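Long-range contact in acetyl-CoA acetyltransferase (Bacillus anthracis, PDB 3SS6), which probably catalyses the thiolase reaction, the reversible condensation of two acetyl-CoA molecules to acetoacetyl-CoA and free coenzyme A: residues Arg174-Asp178 and Leu230-Lys234. Numbering follows the deposited sequence.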
loop_
_atom_site.group_PDB
_atom_site.type_symbol
_atom_site.label_atom_id
_atom_site.label_comp_id
_atom_site.label_asym_id
_atom_site.label_seq_id
_atom_site.Cartn_x
_atom_site.Cartn_y
_atom_site.Cartn_z
ATOM N N ARG A 174 -30.266 26.735 8.099
ATOM C CA ARG A 174 -29.105 26.986 7.254
ATOM C C ARG A 174 -28.602 28.414 7.462
ATOM O O ARG A 174 -27.400 28.638 7.586
ATOM C CB ARG A 174 -29.468 26.762 5.781
ATOM C CG ARG A 174 -28.394 27.186 4.784
ATOM C CD ARG A 174 -27.105 26.370 4.927
ATOM N NE ARG A 174 -26.196 26.653 3.816
ATOM C CZ ARG A 174 -26.205 26.004 2.652
ATOM N NH1 ARG A 174 -27.048 24.994 2.446
ATOM N NH2 ARG A 174 -25.352 26.348 1.696
ATOM N N GLU A 175 -29.522 29.377 7.495
ATOM C CA GLU A 175 -29.139 30.774 7.728
ATOM C C GLU A 175 -28.379 30.954 9.043
ATOM O O GLU A 175 -27.341 31.618 9.075
ATOM C CB GLU A 175 -30.358 31.695 7.712
ATOM C CG GLU A 175 -30.022 33.124 8.146
ATOM C CD GLU A 175 -31.186 34.078 7.962
ATOM O OE1 GLU A 175 -31.790 34.070 6.875
ATOM O OE2 GLU A 175 -31.488 34.839 8.902
ATOM N N GLU A 176 -28.901 30.390 10.131
ATOM C CA GLU A 176 -28.211 30.494 11.417
ATOM C C GLU A 176 -26.781 29.967 11.322
ATOM O O GLU A 176 -25.843 30.587 11.814
ATOM C CB GLU A 176 -28.957 29.730 12.515
ATOM C CG GLU A 176 -30.238 30.401 12.981
ATOM C CD GLU A 176 -30.982 29.589 14.030
ATOM O OE1 GLU A 176 -31.324 28.413 13.763
ATOM O OE2 GLU A 176 -31.223 30.132 15.129
ATOM N N GLN A 177 -26.619 28.810 10.696
ATOM C CA GLN A 177 -25.293 28.217 10.558
ATOM C C GLN A 177 -24.369 29.109 9.738
ATOM O O GLN A 177 -23.209 29.317 10.101
ATOM C CB GLN A 177 -25.389 26.836 9.908
ATOM C CG GLN A 177 -26.100 25.806 10.790
ATOM C CD GLN A 177 -26.363 24.521 10.052
ATOM O OE1 GLN A 177 -25.437 23.788 9.717
ATOM N NE2 GLN A 177 -27.633 24.251 9.764
ATOM N N ASP A 178 -24.886 29.631 8.631
ATOM C CA ASP A 178 -24.066 30.449 7.748
ATOM C C ASP A 178 -23.755 31.813 8.358
ATOM O O ASP A 178 -22.723 32.412 8.046
ATOM C CB ASP A 178 -24.689 30.564 6.351
ATOM C CG ASP A 178 -24.549 29.272 5.552
ATOM O OD1 ASP A 178 -23.779 28.392 6.004
ATOM O OD2 ASP A 178 -25.196 29.142 4.486
ATOM N N LEU A 230 -21.480 31.348 0.989
ATOM C CA LEU A 230 -21.916 30.301 1.917
ATOM C C LEU A 230 -23.257 29.691 1.504
ATOM O O LEU A 230 -23.439 28.475 1.581
ATOM C CB LEU A 230 -22.013 30.845 3.342
ATOM C CG LEU A 230 -20.672 31.136 4.013
ATOM C CD1 LEU A 230 -20.855 32.078 5.219
ATOM C CD2 LEU A 230 -19.980 29.844 4.415
ATOM N N ALA A 231 -24.190 30.534 1.067
ATOM C CA ALA A 231 -25.529 30.064 0.712
ATOM C C ALA A 231 -25.513 29.176 -0.535
ATOM O O ALA A 231 -26.444 28.403 -0.771
ATOM C CB ALA A 231 -26.487 31.243 0.519
ATOM N N GLY A 232 -24.454 29.284 -1.331
ATOM C CA GLY A 232 -24.372 28.525 -2.566
ATOM C C GLY A 232 -23.733 27.151 -2.432
ATOM O O GLY A 232 -23.722 26.376 -3.390
ATOM N N LEU A 233 -23.207 26.843 -1.252
ATOM C CA LEU A 233 -22.542 25.555 -1.032
ATOM C C LEU A 233 -23.531 24.395 -0.892
ATOM O O LEU A 233 -24.639 24.565 -0.385
ATOM C CB LEU A 233 -21.647 25.615 0.207
ATOM C CG LEU A 233 -20.540 26.671 0.207
ATOM C CD1 LEU A 233 -19.741 26.584 1.500
ATOM C CD2 LEU A 233 -19.626 26.512 -1.006
ATOM N N LYS A 234 -23.111 23.215 -1.340
ATOM C CA LYS A 234 -23.939 22.009 -1.259
ATOM C C LYS A 234 -23.811 21.350 0.114
ATOM O O LYS A 234 -22.761 21.434 0.758
ATOM C CB LYS A 234 -23.518 21.012 -2.342
ATOM C CG LYS A 234 -22.170 20.346 -2.054
ATOM C CD LYS A 234 -21.684 19.486 -3.217
ATOM C CE LYS A 234 -21.245 20.348 -4.396
ATOM N NZ LYS A 234 -20.652 19.544 -5.509
HETATM O O HOH W 1 -27.613 24.079 -0.340
HETATM O O HOH W 2 -22.494 27.120 3.886
#
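A single arginine side chain reaches from the first turn of helix 174-194 to the Leu230-Leu233 backbone, where the chain turns from helix 227-231 into an extended loop. Arg174 NH2 donates to one carbonyl of the helix, Leu230 O at 2.9 Å, and one of the loop, Leu233 O at 2.8 Å, both lying near the guanidinium plane. The carbonyl of Ala231 is also close, its O 3.4 Å from Arg174 NH2, but at too poor an angle to bond. Arginine suits the place because its NE, NH1 and NH2 donors spread in one plane and can serve several acceptors together. NE forms a salt bridge with OD2 of Asp178 (2.8 Å), one turn along the same helix, and NH1 donates to water 1 (3.0 Å), which in turn donates to Leu233 O (3.0 Å). The contact joins two helices of what is probably the loop domain that thiolases insert in their N-terminal half-fold, its centre about 25 Å from the chain centre. Water 2 makes a second bridge: Asp178 OD1 and Leu230 O, 4.4 Å apart, are both acceptors, and the water donates to each at 2.8 Å. Asp178 OD1 also receives a hydrogen bond from Asn247, so this buried carboxylate is well compensated. Leu230 O additionally accepts the amide of Leu233 in the turn (N to O, 3.3 Å). Beside these polar groups, the CA-to-CB bond of Leu230 points toward residues 174-178, its CB 3.7 Å from Asp178 CG, and the side chain packs on Ala181 and Leu182, a hydrophobic surface that suits a branched aliphatic residue.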